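Local structure of putative branched-chain amino acid ABC transporter, periplasmic branched-chain amino acid-binding protein (Pseudomonas protegens Pf-5, 4RU0) at residues F298-R303 with M375-L380; Y292-D297 with G323-N328; L365-A370 with Q382-S387; D59-I64 with V74-Q79. The protein probably captures branched-chain amino acids or similar small solutes in the periplasm and delivers them to a membrane-bound ABC transporter. All coordinates share one frame; numbering follows the deposited sequence.

Contact 1: F298-R303 with M375-L380; sequences FEIHKR and MGYLGL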
# COMPACT_ATOMS: atom_id res chain seq x y z
N PHE A 298 -8.97 9.28 14.26
CA PHE A 298 -8.75 7.95 14.79
C PHE A 298 -8.08 8.05 16.16
O PHE A 298 -7.53 9.10 16.50
CB PHE A 298 -7.91 7.11 13.84
CG PHE A 298 -8.55 6.89 12.50
CD1 PHE A 298 -9.46 5.87 12.31
CD2 PHE A 298 -8.24 7.72 11.43
CE1 PHE A 298 -10.05 5.67 11.07
CE2 PHE A 298 -8.82 7.52 10.19
CZ PHE A 298 -9.73 6.50 10.01
N GLU A 299 -8.13 6.98 16.93
CA GLU A 299 -7.59 7.00 18.29
C GLU A 299 -6.11 7.38 18.31
O GLU A 299 -5.70 8.25 19.08
CB GLU A 299 -7.77 5.64 18.97
CG GLU A 299 -7.26 5.63 20.40
CD GLU A 299 -7.49 4.30 21.10
OE1 GLU A 299 -7.82 3.31 20.41
OE2 GLU A 299 -7.34 4.26 22.34
N ILE A 300 -5.32 6.73 17.46
CA ILE A 300 -3.88 6.98 17.40
C ILE A 300 -3.59 8.44 17.04
O ILE A 300 -2.65 9.03 17.57
CB ILE A 300 -3.18 6.04 16.37
CG1 ILE A 300 -1.67 6.29 16.34
CG2 ILE A 300 -3.78 6.19 14.98
CD1 ILE A 300 -0.95 5.94 17.63
N HIS A 301 -4.41 9.02 16.17
CA HIS A 301 -4.23 10.39 15.72
C HIS A 301 -4.32 11.40 16.86
O HIS A 301 -3.63 12.42 16.85
CB HIS A 301 -5.26 10.74 14.65
CG HIS A 301 -4.95 10.18 13.30
ND1 HIS A 301 -4.36 10.93 12.30
CD2 HIS A 301 -5.14 8.95 12.77
CE1 HIS A 301 -4.20 10.19 11.22
NE2 HIS A 301 -4.67 8.98 11.48
N LYS A 302 -5.18 11.11 17.83
CA LYS A 302 -5.38 12.02 18.94
C LYS A 302 -4.23 11.92 19.94
O LYS A 302 -3.87 12.91 20.57
CB LYS A 302 -6.72 11.76 19.62
CG LYS A 302 -7.90 12.31 18.83
CD LYS A 302 -9.22 11.82 19.37
CE LYS A 302 -10.38 12.63 18.79
NZ LYS A 302 -10.35 12.66 17.30
N ARG A 303 -3.64 10.73 20.07
CA ARG A 303 -2.44 10.57 20.88
C ARG A 303 -1.30 11.37 20.28
O ARG A 303 -0.49 11.95 21.00
CB ARG A 303 -2.04 9.10 20.99
CG ARG A 303 -3.12 8.18 21.51
CD ARG A 303 -2.59 6.76 21.65
NE ARG A 303 -3.66 5.80 21.89
CZ ARG A 303 -3.48 4.49 22.04
NH1 ARG A 303 -2.26 3.98 21.96
NH2 ARG A 303 -4.52 3.69 22.25
N MSE A 375 -3.11 -0.16 20.07
CA MSE A 375 -2.28 0.86 19.44
C MSE A 375 -3.13 1.94 18.79
O MSE A 375 -2.60 2.94 18.29
CB MSE A 375 -1.32 0.25 18.42
CG MSE A 375 -1.86 -0.95 17.67
SE MSE A 375 -0.60 -1.57 16.31
CE MSE A 375 -1.40 -3.29 15.90
N GLY A 376 -4.44 1.74 18.80
CA GLY A 376 -5.37 2.75 18.32
C GLY A 376 -5.47 2.84 16.81
O GLY A 376 -5.68 3.92 16.26
N TYR A 377 -5.32 1.70 16.14
CA TYR A 377 -5.40 1.65 14.68
C TYR A 377 -6.66 0.94 14.19
O TYR A 377 -6.67 0.39 13.09
CB TYR A 377 -4.17 0.96 14.10
CG TYR A 377 -2.95 1.83 13.97
CD1 TYR A 377 -2.60 2.40 12.75
CD2 TYR A 377 -2.13 2.08 15.07
CE1 TYR A 377 -1.48 3.20 12.63
CE2 TYR A 377 -1.01 2.88 14.95
CZ TYR A 377 -0.69 3.44 13.73
OH TYR A 377 0.43 4.23 13.62
N LEU A 378 -7.72 0.97 14.99
CA LEU A 378 -8.92 0.18 14.69
C LEU A 378 -9.56 0.52 13.34
O LEU A 378 -9.79 -0.37 12.52
CB LEU A 378 -9.95 0.34 15.81
CG LEU A 378 -11.07 -0.70 15.76
CD1 LEU A 378 -10.48 -2.10 15.71
CD2 LEU A 378 -11.99 -0.54 16.95
N GLY A 379 -9.83 1.80 13.10
CA GLY A 379 -10.41 2.18 11.83
C GLY A 379 -9.40 2.45 10.72
O GLY A 379 -9.76 2.60 9.55
N LEU A 380 -8.12 2.52 11.10
CA LEU A 380 -7.08 2.98 10.19
C LEU A 380 -6.37 1.84 9.46
O LEU A 380 -6.04 1.95 8.28
CB LEU A 380 -6.06 3.81 10.97
CG LEU A 380 -4.97 4.53 10.18
CD1 LEU A 380 -5.57 5.33 9.03
CD2 LEU A 380 -4.19 5.45 11.11
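Ile300 and Gly376 meet where the two backbones come nearest. The amide of Ile300, in the first turn of helix 299-309, donates to Gly376 O at 3.1 Å, lying in the carbonyl plane on a lone pair, though the N-H is bent to 144°. An amide so early in a helix has no helical carbonyl behind it, and the loop supplies one. Ile300 CG2 sits over the centre of the Tyr377 ring, 4.2 Å from its centroid, in a CH-pi contact. CG1, anti to the backbone N (chi1 -179°), touches the ring at Tyr377 CE2, 3.7 Å away.

Gly376 has positive phi and is the C-prime residue of a Schellman motif that closes helix 369-375, with Tyr377 N bonded back to Leu372 O. A beta carbon at this glycine would run into Ile300 N.

Phe298, the N-cap residue of its helix, meets Leu380 at about a right angle. Leu380 CB stands over the middle of the ring, 4.2 Å from the centroid, and Gly379 C comes obliquely to Phe298 CE1 at 3.3 Å. Leu380 CD2 turns to the edge of the His301 imidazole, 3.6 Å from NE2.

Met375 O lies over one face of the Arg303 guanidinium, toward its rim. In a salt bridge, Glu299 OE2 lies in the guanidinium plane, 2.9 Å from Arg303 NH2, while the nitrogen stands above the carboxylate plane; NH2 also bonds to Asp374 O. A leucine in place of Arg303 would probably leave the Glu299 carboxylate without its charged mate and Asp374 O without this donor.

Contact 2: Y292-D297 with G323-N328; sequences YPAGSD and GSVYYN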
# COMPACT_ATOMS: atom_id res chain seq x y z
N TYR A 292 -5.46 2.61 3.93
CA TYR A 292 -5.22 3.56 5.01
C TYR A 292 -6.01 4.86 4.84
O TYR A 292 -5.46 5.86 4.42
CB TYR A 292 -3.73 3.85 5.16
CG TYR A 292 -2.92 3.72 3.90
CD1 TYR A 292 -3.04 4.64 2.89
CD2 TYR A 292 -2.04 2.67 3.72
CE1 TYR A 292 -2.31 4.54 1.74
CE2 TYR A 292 -1.31 2.56 2.57
CZ TYR A 292 -1.45 3.50 1.58
OH TYR A 292 -0.73 3.41 0.42
N PRO A 293 -7.29 4.83 5.17
CA PRO A 293 -8.23 5.94 4.93
C PRO A 293 -7.78 7.27 5.54
O PRO A 293 -7.22 7.30 6.64
CB PRO A 293 -9.52 5.46 5.60
CG PRO A 293 -9.09 4.44 6.60
CD PRO A 293 -7.92 3.75 5.95
N ALA A 294 -8.04 8.35 4.82
CA ALA A 294 -7.82 9.69 5.35
C ALA A 294 -8.67 9.93 6.59
O ALA A 294 -9.72 9.32 6.76
CB ALA A 294 -8.12 10.74 4.29
N GLY A 295 -8.19 10.81 7.47
CA GLY A 295 -8.91 11.13 8.69
C GLY A 295 -7.95 11.39 9.84
O GLY A 295 -6.97 10.67 10.01
N SER A 296 -8.24 12.41 10.63
CA SER A 296 -7.40 12.77 11.76
C SER A 296 -8.14 12.56 13.08
O SER A 296 -7.80 13.16 14.10
CB SER A 296 -6.93 14.22 11.65
OG SER A 296 -8.03 15.10 11.52
N ASP A 297 -9.15 11.70 13.05
CA ASP A 297 -10.00 11.49 14.21
C ASP A 297 -9.93 10.06 14.75
O ASP A 297 -10.74 9.67 15.59
CB ASP A 297 -11.44 11.86 13.89
CG ASP A 297 -11.63 13.35 13.70
OD1 ASP A 297 -10.96 14.13 14.41
OD2 ASP A 297 -12.46 13.75 12.85
N GLY A 323 -4.28 14.34 8.68
CA GLY A 323 -5.03 13.12 8.47
C GLY A 323 -5.01 12.76 7.01
O GLY A 323 -5.76 11.93 6.57
N SER A 324 -4.13 13.40 6.26
CA SER A 324 -4.10 13.20 4.82
C SER A 324 -3.70 11.78 4.55
O SER A 324 -3.01 11.17 5.33
CB SER A 324 -3.14 14.17 4.14
OG SER A 324 -1.82 13.69 4.08
N VAL A 325 -4.16 11.25 3.43
CA VAL A 325 -3.97 9.83 3.13
C VAL A 325 -2.48 9.52 3.08
O VAL A 325 -2.04 8.46 3.48
CB VAL A 325 -4.76 9.42 1.85
CG1 VAL A 325 -4.42 8.03 1.35
CG2 VAL A 325 -6.24 9.57 2.06
N TYR A 326 -1.71 10.46 2.58
CA TYR A 326 -0.29 10.36 2.57
C TYR A 326 0.29 10.26 3.98
O TYR A 326 1.13 9.43 4.25
CB TYR A 326 0.27 11.58 1.86
CG TYR A 326 -0.01 11.58 0.39
CD1 TYR A 326 0.12 10.44 -0.36
CD2 TYR A 326 -0.40 12.73 -0.26
CE1 TYR A 326 -0.13 10.43 -1.71
CE2 TYR A 326 -0.66 12.73 -1.62
CZ TYR A 326 -0.52 11.57 -2.34
OH TYR A 326 -0.75 11.55 -3.69
N TYR A 327 -0.20 11.08 4.90
CA TYR A 327 0.26 11.04 6.27
C TYR A 327 -0.07 9.72 6.91
O TYR A 327 0.69 9.18 7.69
CB TYR A 327 -0.31 12.20 7.08
CG TYR A 327 0.21 12.27 8.49
CD1 TYR A 327 -0.27 11.41 9.45
CD2 TYR A 327 1.19 13.17 8.85
CE1 TYR A 327 0.21 11.44 10.73
CE2 TYR A 327 1.67 13.21 10.13
CZ TYR A 327 1.18 12.35 11.06
OH TYR A 327 1.65 12.39 12.34
N ASN A 328 -1.24 9.21 6.61
CA ASN A 328 -1.73 7.99 7.24
C ASN A 328 -1.06 6.74 6.70
O ASN A 328 -0.97 5.73 7.40
CB ASN A 328 -3.25 7.89 7.08
CG ASN A 328 -3.99 8.96 7.86
OD1 ASN A 328 -3.40 9.96 8.27
ND2 ASN A 328 -5.29 8.75 8.06
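Asn328 ties Pro293 and Gly295, in the loop 292-297, to the start of helix 325-348. The loop runs from strand 287-290 of the large mixed sheet to helix 299-309, and is probably one of the hinge connections between the two lobes of the periplasmic-binding-protein fold. Ser324 is the helix N-cap, its OG accepting from Tyr327 N.

Three hydrogen bonds join the segments. Asn328 ND2 spends both its hydrogens on the loop: Pro293 O, at 2.8 Å, lies 19° out of the amide plane, whereas Gly295 O, at 3.2 Å, lies nearly in it on an almost straight bond. A leucine at Asn328 would probably leave these two carbonyls without their donor and the loop less firmly fixed. The third bond runs from Gly295 N to Gly323 O at 2.8 Å, on a lone pair of the carbonyl. A beta carbon on Gly323 would collide with Gly295 C.

The apolar contact centres on Val325, whose CG2 faces Ala294. Tyr292, which also packs on Trp269 of the ligand pocket, crosses Val325 at about a right angle, and Val325 CG1 lies in the plane of the tyrosine ring at its edge, 4.0 Å from CD1.

Contact 3: L365-A370 with Q382-S387; sequences LNIDDA and QNLKLS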
# COMPACT_ATOMS: atom_id res chain seq x y z
N LEU A 365 3.52 -12.19 12.08
CA LEU A 365 2.62 -11.10 12.40
C LEU A 365 1.20 -11.62 12.60
O LEU A 365 0.68 -12.37 11.79
CB LEU A 365 2.62 -10.04 11.30
CG LEU A 365 3.52 -8.83 11.53
CD1 LEU A 365 3.32 -7.82 10.40
CD2 LEU A 365 3.23 -8.20 12.87
N ASN A 366 0.59 -11.21 13.71
CA ASN A 366 -0.80 -11.56 13.99
C ASN A 366 -1.47 -10.39 14.69
O ASN A 366 -1.56 -10.34 15.91
CB ASN A 366 -0.89 -12.83 14.84
CG ASN A 366 -2.30 -13.40 14.87
OD1 ASN A 366 -3.29 -12.67 14.89
ND2 ASN A 366 -2.39 -14.73 14.89
N ILE A 367 -1.94 -9.44 13.88
CA ILE A 367 -2.61 -8.26 14.38
C ILE A 367 -4.12 -8.49 14.50
O ILE A 367 -4.81 -8.65 13.49
CB ILE A 367 -2.37 -7.05 13.46
CG1 ILE A 367 -0.87 -6.86 13.22
CG2 ILE A 367 -3.00 -5.81 14.04
CD1 ILE A 367 -0.10 -6.52 14.47
N ASP A 368 -4.60 -8.52 15.74
CA ASP A 368 -6.03 -8.69 16.04
C ASP A 368 -6.76 -7.36 16.09
O ASP A 368 -6.15 -6.30 16.04
CB ASP A 368 -6.22 -9.40 17.38
CG ASP A 368 -5.96 -10.89 17.31
OD1 ASP A 368 -6.18 -11.48 16.23
OD2 ASP A 368 -5.53 -11.47 18.33
N ASP A 369 -8.08 -7.43 16.21
CA ASP A 369 -8.87 -6.23 16.50
C ASP A 369 -8.55 -5.73 17.91
O ASP A 369 -8.52 -4.52 18.16
CB ASP A 369 -10.36 -6.51 16.35
CG ASP A 369 -10.82 -6.45 14.92
OD1 ASP A 369 -10.26 -5.63 14.15
OD2 ASP A 369 -11.73 -7.22 14.56
N ALA A 370 -8.33 -6.67 18.83
CA ALA A 370 -7.93 -6.33 20.18
C ALA A 370 -6.62 -5.57 20.16
O ALA A 370 -6.46 -4.54 20.83
CB ALA A 370 -7.79 -7.59 21.03
N GLN A 382 -6.16 -2.57 8.81
CA GLN A 382 -6.88 -3.84 8.88
C GLN A 382 -6.14 -4.86 9.73
O GLN A 382 -5.02 -4.61 10.19
CB GLN A 382 -7.09 -4.39 7.47
CG GLN A 382 -5.81 -4.75 6.74
CD GLN A 382 -6.02 -4.98 5.26
OE1 GLN A 382 -6.26 -6.10 4.81
NE2 GLN A 382 -5.93 -3.91 4.48
N ASN A 383 -6.77 -6.01 9.94
CA ASN A 383 -6.09 -7.15 10.57
C ASN A 383 -4.97 -7.67 9.67
O ASN A 383 -5.05 -7.58 8.45
CB ASN A 383 -7.09 -8.28 10.87
CG ASN A 383 -8.03 -7.94 12.02
OD1 ASN A 383 -8.20 -6.78 12.38
ND2 ASN A 383 -8.64 -8.97 12.59
N LEU A 384 -3.93 -8.20 10.30
CA LEU A 384 -2.81 -8.80 9.57
C LEU A 384 -2.45 -10.15 10.15
O LEU A 384 -2.18 -10.27 11.34
CB LEU A 384 -1.58 -7.89 9.61
CG LEU A 384 -1.55 -6.67 8.69
CD1 LEU A 384 -0.33 -5.83 9.01
CD2 LEU A 384 -1.54 -7.14 7.25
N LYS A 385 -2.46 -11.17 9.31
CA LYS A 385 -1.97 -12.48 9.71
C LYS A 385 -1.10 -13.05 8.61
O LYS A 385 -1.59 -13.57 7.61
CB LYS A 385 -3.13 -13.42 10.04
CG LYS A 385 -2.69 -14.74 10.66
CD LYS A 385 -3.80 -15.36 11.50
CE LYS A 385 -3.52 -16.81 11.82
NZ LYS A 385 -3.55 -17.66 10.59
N LEU A 386 0.21 -12.93 8.79
CA LEU A 386 1.17 -13.40 7.80
C LEU A 386 1.67 -14.80 8.12
O LEU A 386 1.49 -15.31 9.22
CB LEU A 386 2.36 -12.45 7.69
CG LEU A 386 2.19 -11.18 6.85
CD1 LEU A 386 1.31 -10.16 7.56
CD2 LEU A 386 3.57 -10.60 6.52
N SER A 387 2.31 -15.41 7.13
CA SER A 387 2.95 -16.70 7.29
C SER A 387 4.07 -16.80 6.27
O SER A 387 4.23 -15.90 5.44
CB SER A 387 1.95 -17.84 7.10
OG SER A 387 1.63 -18.01 5.73
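The carboxylate of Asp369 and the amide of Asn383 are the flat groups that meet at one end of this pairing. Their side chains cross at about a right angle with the two planes 65° apart; the amide is probably turned over in the model, so which of its atoms faces the carboxylate is doubtful. A second flat group, the amide of Asn366, runs alongside Lys385, pointing the same way, with ND2 3.7 Å from the lysine CD. The hydrocarbon part of the lysine thus lies against the amide, on the exposed face that Asn366 and Lys385 share.

The two backbones run antiparallel. Ile367 and Leu384 form the hydrogen-bonded pair: Ile367 N donates to Leu384 O at 2.7 Å, in the carbonyl plane, and the return bond from Leu384 N to Ile367 O is weak at 3.3 Å. Asn366 and Lys385 form the neighbouring non-hydrogen-bonded pair, and beyond it Leu386 N reaches Leu365 O at 3.1 Å.

On the buried face Ile367 and Leu384 lie side by side. Ile367 CG1 is anti to the carbonyl carbon (chi1 -53°) and rests 3.8 Å from Leu384 CB. Leu365 and Leu386 repeat the arrangement, with Leu365 CB 4.0 Å from Leu386 CD1. Helix 325-348 backs this face, Leu384 touching Val336 and Leu365 touching Thr343.

The arrangement is a short two-stranded antiparallel sheet, separate from the large mixed sheet, whose two strands are joined by a connection that contains helix 369-375.

Contact 4: D59-I64 with V74-Q79; sequences DYLNYI and VKLVWQ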
# COMPACT_ATOMS: atom_id res chain seq x y z
N ASP A 59 6.70 10.70 13.07
CA ASP A 59 5.95 11.02 14.26
C ASP A 59 5.58 9.77 15.00
O ASP A 59 5.64 9.73 16.22
CB ASP A 59 4.74 11.89 13.97
CG ASP A 59 5.11 13.27 13.50
OD1 ASP A 59 4.27 13.98 12.93
OD2 ASP A 59 6.27 13.65 13.69
N TYR A 60 5.19 8.73 14.28
CA TYR A 60 4.87 7.48 14.94
C TYR A 60 6.09 6.86 15.62
O TYR A 60 5.97 6.25 16.68
CB TYR A 60 4.17 6.49 14.03
CG TYR A 60 3.72 5.27 14.77
CD1 TYR A 60 2.72 5.34 15.71
CD2 TYR A 60 4.32 4.05 14.56
CE1 TYR A 60 2.31 4.22 16.41
CE2 TYR A 60 3.92 2.94 15.26
CZ TYR A 60 2.92 3.03 16.18
OH TYR A 60 2.53 1.92 16.88
N LEU A 61 7.26 6.99 14.99
CA LEU A 61 8.49 6.48 15.58
C LEU A 61 8.86 7.31 16.81
O LEU A 61 9.30 6.77 17.83
CB LEU A 61 9.64 6.50 14.57
CG LEU A 61 9.58 5.54 13.38
CD1 LEU A 61 10.76 5.76 12.45
CD2 LEU A 61 9.52 4.10 13.84
N ASN A 62 8.67 8.62 16.71
CA ASN A 62 8.90 9.53 17.82
C ASN A 62 8.02 9.16 19.00
O ASN A 62 8.49 9.06 20.14
CB ASN A 62 8.64 10.97 17.38
CG ASN A 62 9.73 11.92 17.83
OD1 ASN A 62 10.33 11.74 18.90
ND2 ASN A 62 9.99 12.94 17.02
N TYR A 63 6.74 8.95 18.71
CA TYR A 63 5.74 8.56 19.70
C TYR A 63 6.14 7.29 20.45
O TYR A 63 6.07 7.24 21.67
CB TYR A 63 4.38 8.37 19.02
CG TYR A 63 3.34 7.69 19.88
CD1 TYR A 63 2.57 8.41 20.78
CD2 TYR A 63 3.13 6.32 19.79
CE1 TYR A 63 1.63 7.79 21.58
CE2 TYR A 63 2.19 5.69 20.58
CZ TYR A 63 1.44 6.43 21.47
OH TYR A 63 0.50 5.80 22.26
N ILE A 64 6.54 6.26 19.71
CA ILE A 64 6.91 4.98 20.30
C ILE A 64 8.06 5.13 21.30
O ILE A 64 8.06 4.50 22.36
CB ILE A 64 7.31 3.96 19.21
CG1 ILE A 64 6.08 3.55 18.40
CG2 ILE A 64 7.96 2.72 19.82
CD1 ILE A 64 5.05 2.77 19.20
N VAL A 74 13.42 -1.17 24.04
CA VAL A 74 14.42 -0.88 23.01
C VAL A 74 14.10 0.41 22.26
O VAL A 74 13.08 0.51 21.59
CB VAL A 74 14.52 -2.03 22.00
CG1 VAL A 74 15.59 -1.72 20.96
CG2 VAL A 74 14.82 -3.33 22.71
N LYS A 75 15.00 1.38 22.38
CA LYS A 75 14.81 2.67 21.72
C LYS A 75 15.02 2.56 20.22
O LYS A 75 15.74 1.69 19.73
CB LYS A 75 15.77 3.71 22.32
CG LYS A 75 15.55 3.96 23.81
CD LYS A 75 16.62 4.89 24.38
CE LYS A 75 16.42 5.12 25.88
NZ LYS A 75 17.42 6.08 26.43
N LEU A 76 14.38 3.47 19.48
CA LEU A 76 14.44 3.47 18.03
C LEU A 76 15.27 4.64 17.52
O LEU A 76 15.08 5.78 17.95
CB LEU A 76 13.03 3.54 17.43
CG LEU A 76 12.26 2.24 17.17
CD1 LEU A 76 12.38 1.27 18.34
CD2 LEU A 76 10.79 2.55 16.91
N VAL A 77 16.20 4.36 16.62
CA VAL A 77 16.98 5.43 16.00
C VAL A 77 16.77 5.37 14.49
O VAL A 77 16.73 4.29 13.90
CB VAL A 77 18.49 5.33 16.36
CG1 VAL A 77 19.04 3.97 15.99
CG2 VAL A 77 19.28 6.44 15.69
N TRP A 78 16.61 6.53 13.86
CA TRP A 78 16.38 6.58 12.43
C TRP A 78 17.19 7.67 11.75
O TRP A 78 17.63 8.62 12.39
CB TRP A 78 14.89 6.79 12.14
CG TRP A 78 14.33 8.07 12.69
CD1 TRP A 78 14.29 9.28 12.07
CD2 TRP A 78 13.73 8.25 13.97
NE1 TRP A 78 13.70 10.22 12.89
CE2 TRP A 78 13.35 9.61 14.06
CE3 TRP A 78 13.47 7.41 15.06
CZ2 TRP A 78 12.73 10.14 15.19
CZ3 TRP A 78 12.85 7.93 16.18
CH2 TRP A 78 12.49 9.28 16.23
N GLN A 79 17.39 7.50 10.44
CA GLN A 79 18.09 8.49 9.63
C GLN A 79 17.53 8.48 8.22
O GLN A 79 17.11 7.44 7.71
CB GLN A 79 19.60 8.21 9.61
CG GLN A 79 20.42 9.35 9.02
CD GLN A 79 21.91 9.10 9.06
OE1 GLN A 79 22.37 7.96 8.94
NE2 GLN A 79 22.69 10.16 9.24
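Leu61 and Trp78 slide past each other in opposite directions, the leucine lying across one face of the indole. Leu61 CB sits over the six-membered ring, 4.2 Å from its centroid and displaced toward the rim, where CZ3 is its nearest atom at 3.9 Å. This is a CH-pi contact. The Leu61 branch CD1 lies out beyond the rim, 4.1 Å from Trp78 CE3. A chi1 of 61° puts Trp78 CG in the crowded position between its backbone N and carbonyl carbon, and chi2 then sets the turn of the ring.

The neighbouring rim atom CH2 meets the next helix residue. Asn62 crosses Trp78 at about a right angle with amide and ring planes 73° apart, and its CG lies 4.1 Å from CH2. The backbone Asn62 N comes obliquely to the same carbon at 3.9 Å.

Leu61 sends its second branch elsewhere: CD2 meets Leu76 CD2 at 3.7 Å, the two side chains crossing at about a right angle. Leu76 CD2 also touches Ile64 CG2 at 4.1 Å. A single methyl therefore bridges two helix residues three apart in sequence.

Helix 47-67 and strand 76-82 belong to a beta-alpha-beta unit that starts with strand 34-40. The short segments pass nearly antiparallel, their axes 155° apart and 8.9 Å from each other at the closest. Phe36 of the first strand also packs on both Leu61 and Trp78.

No hydrogen bond joins the two segments, so contact here is by shape and dispersion; a polar tie comes just beyond, from Asn65 ND2 to Leu76 O.

How the contacts relate
Contacts 1 and 4 are the buried ones, whereas contacts 2 and 3 are partly buried, contact 3 having the most exposed residues. Their chemistry follows their place. Contact 4 is mainly apolar, with no hydrogen bond between its segments; contact 3 combines backbone bonds between strands with an apolar buried face; contacts 1 and 2 each set a helix start against a loop and mix carbonyl bonds with ring packing. Contacts 1 and 2 abut, His301 and Leu380 both touching Asn328. Helix 47-67 of contact 4 reaches contact 1 through Tyr60, and contact 2 through Asp59, which bonds Tyr327 OH. Helix 369-375 links contacts 1 and 3, where Met375 packs on Ile367; contacts 2 and 3 do not touch.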